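Local coordinates for protein glucanase (Clostridium thermocellum, PDB 5GXX) that probably hydrolyses beta-1,4-glucan chains of cellulose as a family 9 endoglucanase of the cellulosome, with calcium ions bound in its structure, at residues A[207-210]-A[214-217]; A[68-73]-A[253-258]; A[174-179]-A[218-223]; A[248-253]-A[266-271]. The protein carries 1 engineered substitution. All coordinates share one frame; numbering follows the deposited sequence.

Interaction 1 of 4, residues A[207-210]-A[214-217]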
loop_
_atom_site.group_PDB
_atom_site.type_symbol
_atom_site.label_atom_id
_atom_site.label_comp_id
_atom_site.label_asym_id
_atom_site.label_seq_id
_atom_site.Cartn_x
_atom_site.Cartn_y
_atom_site.Cartn_z
ATOM N N TRP A 207 -18.617 54.886 -12.328
ATOM C CA TRP A 207 -19.869 54.191 -12.608
ATOM C C TRP A 207 -21.044 54.685 -11.757
ATOM O O TRP A 207 -22.168 54.741 -12.252
ATOM C CB TRP A 207 -19.711 52.667 -12.492
ATOM C CG TRP A 207 -19.113 52.071 -13.751
ATOM C CD1 TRP A 207 -17.906 51.437 -13.872
ATOM C CD2 TRP A 207 -19.699 52.077 -15.059
ATOM N NE1 TRP A 207 -17.710 51.040 -15.178
ATOM C CE2 TRP A 207 -18.788 51.427 -15.930
ATOM C CE3 TRP A 207 -20.901 52.570 -15.588
ATOM C CZ2 TRP A 207 -19.039 51.258 -17.295
ATOM C CZ3 TRP A 207 -21.152 52.398 -16.951
ATOM C CH2 TRP A 207 -20.223 51.743 -17.785
ATOM N N LEU A 208 -20.791 55.021 -10.491
ATOM C CA LEU A 208 -21.823 55.634 -9.650
ATOM C C LEU A 208 -22.271 57.012 -10.148
ATOM O O LEU A 208 -23.462 57.333 -10.080
ATOM C CB LEU A 208 -21.397 55.664 -8.178
ATOM C CG LEU A 208 -21.500 54.321 -7.450
ATOM C CD1 LEU A 208 -20.693 54.278 -6.163
ATOM C CD2 LEU A 208 -22.953 53.873 -7.228
ATOM N N TYR A 209 -21.345 57.808 -10.675
ATOM C CA TYR A 209 -21.711 59.046 -11.338
ATOM C C TYR A 209 -22.607 58.757 -12.533
ATOM O O TYR A 209 -23.656 59.383 -12.713
ATOM C CB TYR A 209 -20.477 59.816 -11.814
ATOM C CG TYR A 209 -20.820 61.190 -12.362
ATOM C CD1 TYR A 209 -21.543 62.078 -11.580
ATOM C CD2 TYR A 209 -20.453 61.599 -13.654
ATOM C CE1 TYR A 209 -21.883 63.346 -12.041
ATOM C CE2 TYR A 209 -20.805 62.870 -14.130
ATOM C CZ TYR A 209 -21.516 63.735 -13.317
ATOM O OH TYR A 209 -21.871 65.007 -13.727
ATOM N N LEU A 210 -22.191 57.794 -13.353
ATOM C CA LEU A 210 -22.978 57.478 -14.533
ATOM C C LEU A 210 -24.333 56.874 -14.154
ATOM O O LEU A 210 -25.292 56.970 -14.919
ATOM C CB LEU A 210 -22.189 56.569 -15.487
ATOM C CG LEU A 210 -20.944 57.121 -16.187
ATOM C CD1 LEU A 210 -20.369 56.002 -17.069
ATOM C CD2 LEU A 210 -21.268 58.361 -17.008
ATOM N N ASP A 214 -25.024 62.151 -9.654
ATOM C CA ASP A 214 -24.702 62.833 -8.410
ATOM C C ASP A 214 -23.252 63.274 -8.507
ATOM O O ASP A 214 -22.340 62.455 -8.665
ATOM C CB ASP A 214 -24.913 61.871 -7.234
ATOM C CG ASP A 214 -24.684 62.505 -5.873
ATOM O OD1 ASP A 214 -23.986 63.540 -5.762
ATOM O OD2 ASP A 214 -25.219 61.933 -4.893
ATOM N N ARG A 215 -23.063 64.584 -8.422
ATOM C CA ARG A 215 -21.743 65.162 -8.630
ATOM C C ARG A 215 -20.740 64.856 -7.523
ATOM O O ARG A 215 -19.534 64.976 -7.746
ATOM C CB ARG A 215 -21.851 66.652 -8.922
ATOM C CG ARG A 215 -21.736 66.958 -10.409
ATOM C CD ARG A 215 -20.968 68.244 -10.576
ATOM N NE ARG A 215 -19.605 68.133 -10.059
ATOM C CZ ARG A 215 -18.561 67.786 -10.810
ATOM N NH1 ARG A 215 -18.741 67.529 -12.097
ATOM N NH2 ARG A 215 -17.337 67.703 -10.303
ATOM N N ASN A 216 -21.216 64.433 -6.353
ATOM C CA ASN A 216 -20.307 63.974 -5.307
ATOM C C ASN A 216 -19.423 62.842 -5.811
ATOM O O ASN A 216 -18.230 62.818 -5.513
ATOM C CB ASN A 216 -21.055 63.533 -4.051
ATOM C CG ASN A 216 -21.832 64.665 -3.421
ATOM O OD1 ASN A 216 -21.578 65.838 -3.709
ATOM N ND2 ASN A 216 -22.789 64.324 -2.562
ATOM N N TYR A 217 -20.027 61.940 -6.582
ATOM C CA TYR A 217 -19.302 60.825 -7.186
ATOM C C TYR A 217 -18.336 61.313 -8.255
ATOM O O TYR A 217 -17.230 60.800 -8.301
ATOM C CB TYR A 217 -20.223 59.739 -7.751
ATOM C CG TYR A 217 -21.080 59.028 -6.726
ATOM C CD1 TYR A 217 -20.519 58.233 -5.731
ATOM C CD2 TYR A 217 -22.465 59.119 -6.794
ATOM C CE1 TYR A 217 -21.314 57.569 -4.796
ATOM C CE2 TYR A 217 -23.270 58.460 -5.875
ATOM C CZ TYR A 217 -22.695 57.692 -4.880
ATOM O OH TYR A 217 -23.525 57.055 -3.990
#
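Tyr-209 and Tyr-217 hold their CA atoms 5.1 Å apart where helix 198-212 gives way, over a short link, to helix 215-224. This is a tight helix-to-helix corner of the (alpha/alpha)6 barrel that forms the catalytic domain of family 9 glycoside hydrolases. No hydrogen bond joins the two segments, so the evidence for their fit lies in ring and methyl contacts. Leu-208 presses on Tyr-217 from directly above one face: its CB stands 3.6 Å from the ring centroid and only 11° off the ring normal, a CH-pi contact. The same leucine extends over the rim, with CD1 3.6 Å from Tyr-217 CE1, and also packs on Leu-165 and Phe-172 of helix 162-178. Tyr-217 approaches the backbone too, its CB lying 3.7 Å from Tyr-209 N. Tyr-209 behaves differently. With CG anti to the backbone N (chi1 -173°), its ring swings out to the second helix and turns an edge to the carbonyl of Asp-214, whose O lies 3.0 Å from Tyr-209 CD1 near the ring plane. Arg-215 passes the far end of that ring with its aliphatic part, CG being 3.9 Å from Tyr-209 OH, while its guanidinium is salt-bridged to Asp-219. The second helix starts with Asp-214 as N-cap, its OD1 accepting from Asn-216 N at 3.0 Å with an N-H...O angle of 154°.

Interaction 2 of 4, residues A[68-73]-A[253-258]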
loop_
_atom_site.group_PDB
_atom_site.type_symbol
_atom_site.label_atom_id
_atom_site.label_comp_id
_atom_site.label_asym_id
_atom_site.label_seq_id
_atom_site.Cartn_x
_atom_site.Cartn_y
_atom_site.Cartn_z
ATOM N N LEU A 68 -19.184 42.892 -18.442
ATOM C CA LEU A 68 -20.433 42.480 -19.095
ATOM C C LEU A 68 -21.477 43.595 -19.030
ATOM O O LEU A 68 -22.192 43.830 -20.013
ATOM C CB LEU A 68 -20.995 41.187 -18.505
ATOM C CG LEU A 68 -20.149 39.923 -18.704
ATOM C CD1 LEU A 68 -20.975 38.676 -18.367
ATOM C CD2 LEU A 68 -19.555 39.777 -20.111
ATOM N N GLY A 69 -21.532 44.279 -17.883
ATOM C CA GLY A 69 -22.410 45.435 -17.719
ATOM C C GLY A 69 -22.023 46.534 -18.687
ATOM O O GLY A 69 -22.898 47.123 -19.342
ATOM N N TRP A 70 -20.719 46.781 -18.817
ATOM C CA TRP A 70 -20.238 47.848 -19.691
ATOM C C TRP A 70 -20.614 47.508 -21.131
ATOM O O TRP A 70 -21.022 48.405 -21.875
ATOM C CB TRP A 70 -18.733 48.088 -19.502
ATOM C CG TRP A 70 -18.194 49.355 -20.117
ATOM C CD1 TRP A 70 -18.916 50.354 -20.693
ATOM C CD2 TRP A 70 -16.816 49.765 -20.190
ATOM N NE1 TRP A 70 -18.079 51.350 -21.143
ATOM C CE2 TRP A 70 -16.784 51.013 -20.843
ATOM C CE3 TRP A 70 -15.600 49.174 -19.803
ATOM C CZ2 TRP A 70 -15.587 51.696 -21.093
ATOM C CZ3 TRP A 70 -14.421 49.853 -20.039
ATOM C CH2 TRP A 70 -14.416 51.090 -20.701
ATOM N N ALA A 71 -20.500 46.233 -21.514
ATOM C CA ALA A 71 -20.899 45.813 -22.860
ATOM C C ALA A 71 -22.360 46.178 -23.152
ATOM O O ALA A 71 -22.682 46.717 -24.221
ATOM C CB ALA A 71 -20.655 44.330 -23.041
ATOM N N LEU A 72 -23.235 45.892 -22.191
ATOM C CA LEU A 72 -24.647 46.216 -22.322
ATOM C C LEU A 72 -24.863 47.723 -22.329
ATOM O O LEU A 72 -25.712 48.208 -23.083
ATOM C CB LEU A 72 -25.458 45.554 -21.201
ATOM C CG LEU A 72 -25.688 44.040 -21.307
ATOM C CD1 LEU A 72 -26.210 43.450 -19.994
ATOM C CD2 LEU A 72 -26.617 43.636 -22.457
ATOM N N TYR A 73 -24.109 48.459 -21.507
ATOM C CA TYR A 73 -24.239 49.911 -21.395
ATOM C C TYR A 73 -23.929 50.610 -22.714
ATOM O O TYR A 73 -24.604 51.566 -23.087
ATOM C CB TYR A 73 -23.353 50.442 -20.258
ATOM C CG TYR A 73 -23.421 51.930 -20.011
ATOM C CD1 TYR A 73 -24.402 52.487 -19.179
ATOM C CD2 TYR A 73 -22.477 52.786 -20.566
ATOM C CE1 TYR A 73 -24.451 53.860 -18.946
ATOM C CE2 TYR A 73 -22.513 54.150 -20.332
ATOM C CZ TYR A 73 -23.511 54.685 -19.524
ATOM O OH TYR A 73 -23.520 56.050 -19.315
ATOM N N MET A 253 -10.662 56.321 -17.282
ATOM C CA MET A 253 -10.206 57.552 -17.925
ATOM C C MET A 253 -10.970 57.804 -19.232
ATOM O O MET A 253 -11.344 58.943 -19.551
ATOM C CB MET A 253 -8.691 57.527 -18.164
ATOM C CG MET A 253 -7.820 57.469 -16.887
ATOM S SD MET A 253 -7.947 58.913 -15.784
ATOM C CE MET A 253 -6.758 60.009 -16.551
ATOM N N ILE A 254 -11.235 56.727 -19.970
ATOM C CA ILE A 254 -12.026 56.804 -21.188
ATOM C C ILE A 254 -13.445 57.277 -20.884
ATOM O O ILE A 254 -13.952 58.169 -21.563
ATOM C CB ILE A 254 -11.975 55.474 -21.977
ATOM C CG1 ILE A 254 -10.595 55.341 -22.637
ATOM C CG2 ILE A 254 -13.101 55.383 -23.007
ATOM C CD1 ILE A 254 -10.311 53.942 -23.150
ATOM N N LEU A 255 -14.057 56.701 -19.852
ATOM C CA LEU A 255 -15.390 57.109 -19.437
ATOM C C LEU A 255 -15.399 58.565 -18.987
ATOM O O LEU A 255 -16.356 59.282 -19.268
ATOM C CB LEU A 255 -15.911 56.202 -18.311
ATOM C CG LEU A 255 -16.146 54.736 -18.673
ATOM C CD1 LEU A 255 -16.410 53.931 -17.402
ATOM C CD2 LEU A 255 -17.266 54.559 -19.700
ATOM N N LEU A 256 -14.352 59.014 -18.301
ATOM C CA LEU A 256 -14.284 60.396 -17.816
ATOM C C LEU A 256 -13.970 61.422 -18.904
ATOM O O LEU A 256 -14.346 62.591 -18.783
ATOM C CB LEU A 256 -13.258 60.522 -16.693
ATOM C CG LEU A 256 -13.656 60.003 -15.306
ATOM C CD1 LEU A 256 -12.556 60.407 -14.338
ATOM C CD2 LEU A 256 -14.982 60.619 -14.846
ATOM N N ALA A 257 -13.273 60.984 -19.955
ATOM C CA ALA A 257 -13.093 61.793 -21.161
ATOM C C ALA A 257 -14.449 62.066 -21.793
ATOM O O ALA A 257 -14.757 63.211 -22.128
ATOM C CB ALA A 257 -12.185 61.080 -22.163
ATOM N N ARG A 258 -15.255 61.019 -21.952
ATOM C CA ARG A 258 -16.601 61.201 -22.492
ATOM C C ARG A 258 -17.476 62.064 -21.573
ATOM O O ARG A 258 -18.160 62.980 -22.046
ATOM C CB ARG A 258 -17.237 59.857 -22.854
ATOM C CG ARG A 258 -18.592 59.944 -23.535
ATOM C CD ARG A 258 -19.004 58.594 -24.088
ATOM N NE ARG A 258 -19.225 57.635 -23.003
ATOM C CZ ARG A 258 -19.458 56.339 -23.170
ATOM N NH1 ARG A 258 -19.515 55.815 -24.383
ATOM N NH2 ARG A 258 -19.654 55.572 -22.108
#
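Trp-70 and Leu-255 make the apolar half of this contact, side chain to side chain, between helices that run in roughly the same direction with CA atoms no closer than 10.5 Å. Leu-255 CD2 is the touching branch, 3.6 Å from Trp-70 CZ2 and 3.6 Å from Trp-70 NE1; it meets the indole obliquely, and the two side chains run by each other in opposite senses. Trp-70, its chi1 near 180° (-167°), points its indole at the other helix. The polar half pairs Tyr-73 with Arg-258. Arg-258 NH2 lies 3.7 Å from Tyr-73 CE2, at the ring edge and near its plane, with ring and guanidinium planes 51° apart, so the geometry is not that of a cation-pi contact. What fixes this end is Glu-74: its OE2 takes a salt bridge from Arg-258 NH2 and a hydrogen bond from Trp-70 NE1, tying both halves together. Aromatic packing completes the set, since Trp-207 of helix 198-212 meets Trp-70 and Tyr-73 edge-to-face. Both helices belong to the (alpha/alpha)6 barrel characteristic of family 9 glycoside hydrolases, here joined through long side chains rather than close backbones.

Interaction 3 of 4, residues A[174-179]-A[218-223]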
loop_
_atom_site.group_PDB
_atom_site.type_symbol
_atom_site.label_atom_id
_atom_site.label_comp_id
_atom_site.label_asym_id
_atom_site.label_seq_id
_atom_site.Cartn_x
_atom_site.Cartn_y
_atom_site.Cartn_z
ATOM N N LEU A 174 -18.001 51.512 1.902
ATOM C CA LEU A 174 -17.130 50.667 2.718
ATOM C C LEU A 174 -15.721 50.694 2.157
ATOM O O LEU A 174 -14.744 50.839 2.881
ATOM C CB LEU A 174 -17.632 49.221 2.780
ATOM C CG LEU A 174 -16.712 48.163 3.407
ATOM C CD1 LEU A 174 -16.428 48.497 4.863
ATOM C CD2 LEU A 174 -17.256 46.741 3.294
ATOM N N ALA A 175 -15.617 50.541 0.846
ATOM C CA ALA A 175 -14.310 50.511 0.215
ATOM C C ALA A 175 -13.585 51.834 0.390
ATOM O O ALA A 175 -12.380 51.867 0.640
ATOM C CB ALA A 175 -14.471 50.186 -1.260
ATOM N N ASP A 176 -14.349 52.914 0.269
ATOM C CA ASP A 176 -13.822 54.269 0.356
ATOM C C ASP A 176 -13.462 54.680 1.789
ATOM O O ASP A 176 -12.612 55.543 2.000
ATOM C CB ASP A 176 -14.845 55.232 -0.255
ATOM C CG ASP A 176 -14.322 56.647 -0.426
ATOM O OD1 ASP A 176 -13.164 56.835 -0.861
ATOM O OD2 ASP A 176 -15.129 57.576 -0.173
ATOM N N ALA A 177 -14.088 54.047 2.775
ATOM C CA ALA A 177 -13.819 54.372 4.175
ATOM C C ALA A 177 -12.613 53.559 4.645
ATOM O O ALA A 177 -11.808 54.042 5.440
ATOM C CB ALA A 177 -15.040 54.063 5.018
ATOM N N THR A 178 -12.477 52.343 4.116
ATOM C CA THR A 178 -11.436 51.393 4.512
ATOM C C THR A 178 -10.057 51.773 3.965
ATOM O O THR A 178 -9.044 51.625 4.652
ATOM C CB THR A 178 -11.797 49.959 4.064
ATOM O OG1 THR A 178 -13.040 49.553 4.643
ATOM C CG2 THR A 178 -10.735 48.944 4.448
ATOM N N ARG A 179 -10.012 52.239 2.719
ATOM C CA ARG A 179 -8.757 52.627 2.071
ATOM C C ARG A 179 -7.569 51.735 2.414
ATOM O O ARG A 179 -6.483 52.199 2.770
ATOM C CB ARG A 179 -8.449 54.115 2.243
ATOM C CG ARG A 179 -9.415 54.933 1.421
ATOM C CD ARG A 179 -9.271 56.424 1.576
ATOM N NE ARG A 179 -10.330 57.096 0.829
ATOM C CZ ARG A 179 -10.301 58.380 0.490
ATOM N NH1 ARG A 179 -9.258 59.127 0.828
ATOM N NH2 ARG A 179 -11.303 58.918 -0.191
ATOM N N LEU A 218 -18.697 62.292 -9.086
ATOM C CA LEU A 218 -17.711 62.852 -10.027
ATOM C C LEU A 218 -16.549 63.530 -9.300
ATOM O O LEU A 218 -15.383 63.376 -9.678
ATOM C CB LEU A 218 -18.333 63.823 -11.039
ATOM C CG LEU A 218 -17.425 64.384 -12.148
ATOM C CD1 LEU A 218 -16.536 63.349 -12.816
ATOM C CD2 LEU A 218 -18.237 65.113 -13.199
ATOM N N ASP A 219 -16.855 64.268 -8.236
ATOM C CA ASP A 219 -15.802 64.913 -7.459
ATOM C C ASP A 219 -14.852 63.929 -6.803
ATOM O O ASP A 219 -13.638 64.139 -6.821
ATOM C CB ASP A 219 -16.410 65.831 -6.405
ATOM C CG ASP A 219 -16.869 67.137 -7.000
ATOM O OD1 ASP A 219 -16.397 67.472 -8.106
ATOM O OD2 ASP A 219 -17.688 67.828 -6.366
ATOM N N LYS A 220 -15.415 62.867 -6.236
ATOM C CA LYS A 220 -14.634 61.750 -5.711
ATOM C C LYS A 220 -13.723 61.162 -6.795
ATOM O O LYS A 220 -12.513 61.013 -6.605
ATOM C CB LYS A 220 -15.573 60.671 -5.154
ATOM C CG LYS A 220 -16.187 61.001 -3.800
ATOM C CD LYS A 220 -15.278 60.490 -2.693
ATOM C CE LYS A 220 -15.837 60.721 -1.298
ATOM N NZ LYS A 220 -14.792 60.260 -0.350
ATOM N N ALA A 221 -14.319 60.825 -7.932
ATOM C CA ALA A 221 -13.566 60.230 -9.041
ATOM C C ALA A 221 -12.344 61.079 -9.383
ATOM O O ALA A 221 -11.210 60.581 -9.404
ATOM C CB ALA A 221 -14.469 60.061 -10.262
ATOM N N GLU A 222 -12.585 62.369 -9.605
ATOM C CA GLU A 222 -11.515 63.288 -9.993
ATOM C C GLU A 222 -10.449 63.452 -8.912
ATOM O O GLU A 222 -9.275 63.637 -9.231
ATOM C CB GLU A 222 -12.084 64.614 -10.506
ATOM C CG GLU A 222 -12.982 64.406 -11.718
ATOM C CD GLU A 222 -13.200 65.644 -12.559
ATOM O OE1 GLU A 222 -14.070 66.469 -12.187
ATOM O OE2 GLU A 222 -12.520 65.776 -13.604
ATOM N N SER A 223 -10.842 63.281 -7.653
ATOM C CA SER A 223 -9.924 63.326 -6.518
ATOM C C SER A 223 -8.959 62.139 -6.448
ATOM O O SER A 223 -7.918 62.207 -5.792
ATOM C CB SER A 223 -10.715 63.437 -5.209
ATOM O OG SER A 223 -11.070 62.172 -4.675
HETATM O O HOH W 1 -11.672 61.560 -0.044
#
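Lys-220 NZ donates to Asp-176 OD2 at 2.7 Å, the one direct salt bridge between segments 174-179 and 218-223, whose nearest CA atoms are 9.7 Å apart. With Arg-179 the pair forms a salt-bridge network on the surface of the family 9 (alpha/alpha)6 barrel. The ammonium group uses the syn lone pair of OD2, on the side of the other carboxylate oxygen. The lysine chain bends at chi2 (-90°), then runs extended toward the aspartate. Arg-179 holds the other oxygen: its NH2 donates to Asp-176 OD1 at 2.9 Å and 161°, with the acceptor close to the guanidinium plane. Weaker bonds run from Arg-179 NE to the same oxygen and to the backbone O of Asp-176. Two cations thus share one carboxylate, which would be expected to offset their mutual charge although Arg-179 NH2 and Lys-220 NZ are 3.7 Å apart. A water accepts from Arg-179 NH2 at 2.7 Å and, weakly, from Lys-220 NZ, linking the cations as well.

Further out, Tyr-224 OH hydrogen-bonds Asp-176 OD1, giving the carboxylate another tie to the chain just beyond 218-223. Arg-179 is the first residue past its helix, with positive phi (38°); its side chain lies back beside Asp-176, held by the bonds above, and packs on Phe-197 and Trp-198. Thr-178 OG1 donates to Leu-174 O one turn earlier. At the base of the lysine, Ser-223 OG donates to Lys-220 O at 2.7 Å, in the carbonyl plane and on a lone pair.

Interaction 4 of 4, residues A[248-253]-A[266-271]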
loop_
_atom_site.group_PDB
_atom_site.type_symbol
_atom_site.label_atom_id
_atom_site.label_comp_id
_atom_site.label_asym_id
_atom_site.label_seq_id
_atom_site.Cartn_x
_atom_site.Cartn_y
_atom_site.Cartn_z
ATOM N N CYS A 248 -8.580 48.895 -13.492
ATOM C CA CYS A 248 -9.569 49.445 -14.403
ATOM C C CYS A 248 -9.425 50.948 -14.615
ATOM O O CYS A 248 -10.328 51.576 -15.169
ATOM C CB CYS A 248 -10.979 49.110 -13.897
ATOM S SG CYS A 248 -11.467 47.390 -14.096
ATOM N N HIS A 249 -8.313 51.564 -14.207
ATOM C CA HIS A 249 -8.189 53.013 -14.403
ATOM C C HIS A 249 -8.197 53.418 -15.864
ATOM O O HIS A 249 -8.681 54.495 -16.196
ATOM C CB HIS A 249 -7.048 53.719 -13.640
ATOM C CG HIS A 249 -5.693 53.607 -14.274
ATOM N ND1 HIS A 249 -4.846 52.558 -14.001
ATOM C CD2 HIS A 249 -5.002 54.450 -15.082
ATOM C CE1 HIS A 249 -3.701 52.742 -14.641
ATOM N NE2 HIS A 249 -3.778 53.872 -15.325
ATOM N N TYR A 250 -7.674 52.537 -16.715
ATOM C CA TYR A 250 -7.598 52.776 -18.159
ATOM C C TYR A 250 -8.987 53.080 -18.711
ATOM O O TYR A 250 -9.211 54.112 -19.347
ATOM C CB TYR A 250 -6.970 51.568 -18.889
ATOM C CG TYR A 250 -5.664 51.162 -18.228
ATOM C CD1 TYR A 250 -4.481 51.817 -18.551
ATOM C CD2 TYR A 250 -5.626 50.170 -17.246
ATOM C CE1 TYR A 250 -3.284 51.485 -17.927
ATOM C CE2 TYR A 250 -4.432 49.844 -16.609
ATOM C CZ TYR A 250 -3.275 50.509 -16.947
ATOM O OH TYR A 250 -2.088 50.215 -16.317
ATOM N N GLY A 251 -9.930 52.177 -18.459
ATOM C CA GLY A 251 -11.307 52.331 -18.915
ATOM C C GLY A 251 -11.995 53.486 -18.215
ATOM O O GLY A 251 -12.801 54.184 -18.837
ATOM N N ALA A 252 -11.684 53.696 -16.933
ATOM C CA ALA A 252 -12.279 54.818 -16.212
ATOM C C ALA A 252 -11.905 56.167 -16.828
ATOM O O ALA A 252 -12.747 57.055 -16.898
ATOM C CB ALA A 252 -11.924 54.759 -14.736
ATOM N N MET A 253 -10.662 56.321 -17.282
ATOM C CA MET A 253 -10.206 57.552 -17.925
ATOM C C MET A 253 -10.970 57.804 -19.232
ATOM O O MET A 253 -11.344 58.943 -19.551
ATOM C CB MET A 253 -8.691 57.527 -18.164
ATOM C CG MET A 253 -7.820 57.469 -16.887
ATOM S SD MET A 253 -7.947 58.913 -15.784
ATOM C CE MET A 253 -6.758 60.009 -16.551
ATOM N N HIS A 266 -8.609 62.928 -22.299
ATOM C CA HIS A 266 -8.391 62.647 -23.713
ATOM C C HIS A 266 -6.920 62.410 -24.019
ATOM O O HIS A 266 -6.568 61.467 -24.742
ATOM C CB HIS A 266 -8.977 63.753 -24.602
ATOM C CG HIS A 266 -10.460 63.664 -24.746
ATOM N ND1 HIS A 266 -11.078 62.702 -25.515
ATOM C CD2 HIS A 266 -11.455 64.408 -24.202
ATOM C CE1 HIS A 266 -12.389 62.854 -25.446
ATOM N NE2 HIS A 266 -12.642 63.878 -24.648
ATOM N N LYS A 267 -6.060 63.231 -23.426
ATOM C CA LYS A 267 -4.622 63.050 -23.541
ATOM C C LYS A 267 -4.208 61.670 -23.048
ATOM O O LYS A 267 -3.419 60.992 -23.731
ATOM C CB LYS A 267 -3.854 64.132 -22.778
ATOM C CG LYS A 267 -2.346 63.951 -22.756
ATOM C CD LYS A 267 -1.646 65.142 -22.107
ATOM C CE LYS A 267 -0.136 64.965 -22.167
ATOM N NZ LYS A 267 0.563 66.245 -21.870
ATOM N N PHE A 268 -4.710 61.289 -21.873
ATOM C CA PHE A 268 -4.423 59.962 -21.331
ATOM C C PHE A 268 -4.899 58.837 -22.247
ATOM O O PHE A 268 -4.110 57.932 -22.537
ATOM C CB PHE A 268 -4.996 59.749 -19.923
ATOM C CG PHE A 268 -4.775 58.343 -19.433
ATOM C CD1 PHE A 268 -3.591 58.021 -18.792
ATOM C CD2 PHE A 268 -5.688 57.337 -19.728
ATOM C CE1 PHE A 268 -3.348 56.712 -18.377
ATOM C CE2 PHE A 268 -5.457 56.030 -19.317
ATOM C CZ PHE A 268 -4.278 55.719 -18.652
ATOM N N ALA A 269 -6.156 58.884 -22.691
ATOM C CA ALA A 269 -6.739 57.824 -23.515
ATOM C C ALA A 269 -5.922 57.665 -24.792
ATOM O O ALA A 269 -5.678 56.538 -25.207
ATOM C CB ALA A 269 -8.200 58.134 -23.849
ATOM N N GLN A 270 -5.510 58.772 -25.413
ATOM C CA GLN A 270 -4.765 58.713 -26.670
ATOM C C GLN A 270 -3.337 58.196 -26.469
ATOM O O GLN A 270 -2.830 57.434 -27.296
ATOM C CB GLN A 270 -4.803 60.059 -27.411
ATOM C CG GLN A 270 -6.191 60.398 -27.918
ATOM C CD GLN A 270 -6.354 61.835 -28.364
ATOM O OE1 GLN A 270 -5.388 62.501 -28.753
ATOM N NE2 GLN A 270 -7.588 62.325 -28.314
ATOM N N MET A 271 -2.711 58.562 -25.355
ATOM C CA MET A 271 -1.374 58.057 -25.029
ATOM C C MET A 271 -1.416 56.534 -24.799
ATOM O O MET A 271 -0.629 55.754 -25.380
ATOM C CB MET A 271 -0.837 58.776 -23.783
ATOM C CG MET A 271 0.553 58.328 -23.350
ATOM S SD MET A 271 1.120 59.241 -21.894
ATOM C CE MET A 271 0.489 60.889 -22.211
#
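His-249 NE2, hydrogen-bonded to the backbone oxygen of Glu-238, lies 3.8 Å from CZ of Phe-268. The other ring nitrogen, ND1, is bonded to Asp-247 OD1, and the two bonds at separate corners of the imidazole would fix its rotation. His-249 CG stands between the backbone N and the carbonyl carbon (chi1 81°), a position that carries the ring over to the second helix. The imidazole and phenyl rings meet neither stacked nor edge-to-face: their centroids are 5.7 Å apart and their planes inclined at 52°.

Phe-268 carries most of the contact from the second helix. It reaches from helix 263-276 to helix 249-260, two successive helices of the family 9 (alpha/alpha)6 barrel; the axes of segments 249-253 and 266-271 pass 9.6 Å apart at 129°, running in largely opposed directions. Tyr-250 bounds the ring at its edge, with Tyr-250 CD1 3.9 Å from Phe-268 CZ. Over a face comes Met-253 CG, which makes a CH-pi contact with the Phe-268 centroid at 4.0 Å, while Met-253 CB adds an apolar contact 3.4 Å from Phe-268 CD2. The methionine chain bends at chi2 and again at chi3, with its sulfur above the same ring: SD is 5.1 Å from the centroid, a distant Met-aromatic contact. Past SD the chain curls back, and Met-253 CE ends 3.8 Å from Phe-268 CB. His-249 also packs on Leu-202 and Asp-199 of helix 198-212, the latter a ligand of a bound calcium ion.

Interactions 1 and 3 are surface contacts that share helix 215-224: the first turns its start against helix 198-212 through one ring face, one ring edge and a capped end, the second ties it to helix 162-178 with ion pairs. Interactions 2 and 4 share helix 249-260, though Met-253 touches across only in 4; 4 is wholly buried and almost entirely aromatic and sulfur packing, whereas 2 is partly buried and passes from an apolar side to an ionic one. Trp-207 joins 1 to 2, its CH2 3.5 Å from Trp-70 CD1. Leu-218 joins 3 to 2, its CD1 3.7 Å from Leu-256 CD2. Interactions 1 and 3 stay about 7 Å from interaction 4 at their nearest atoms.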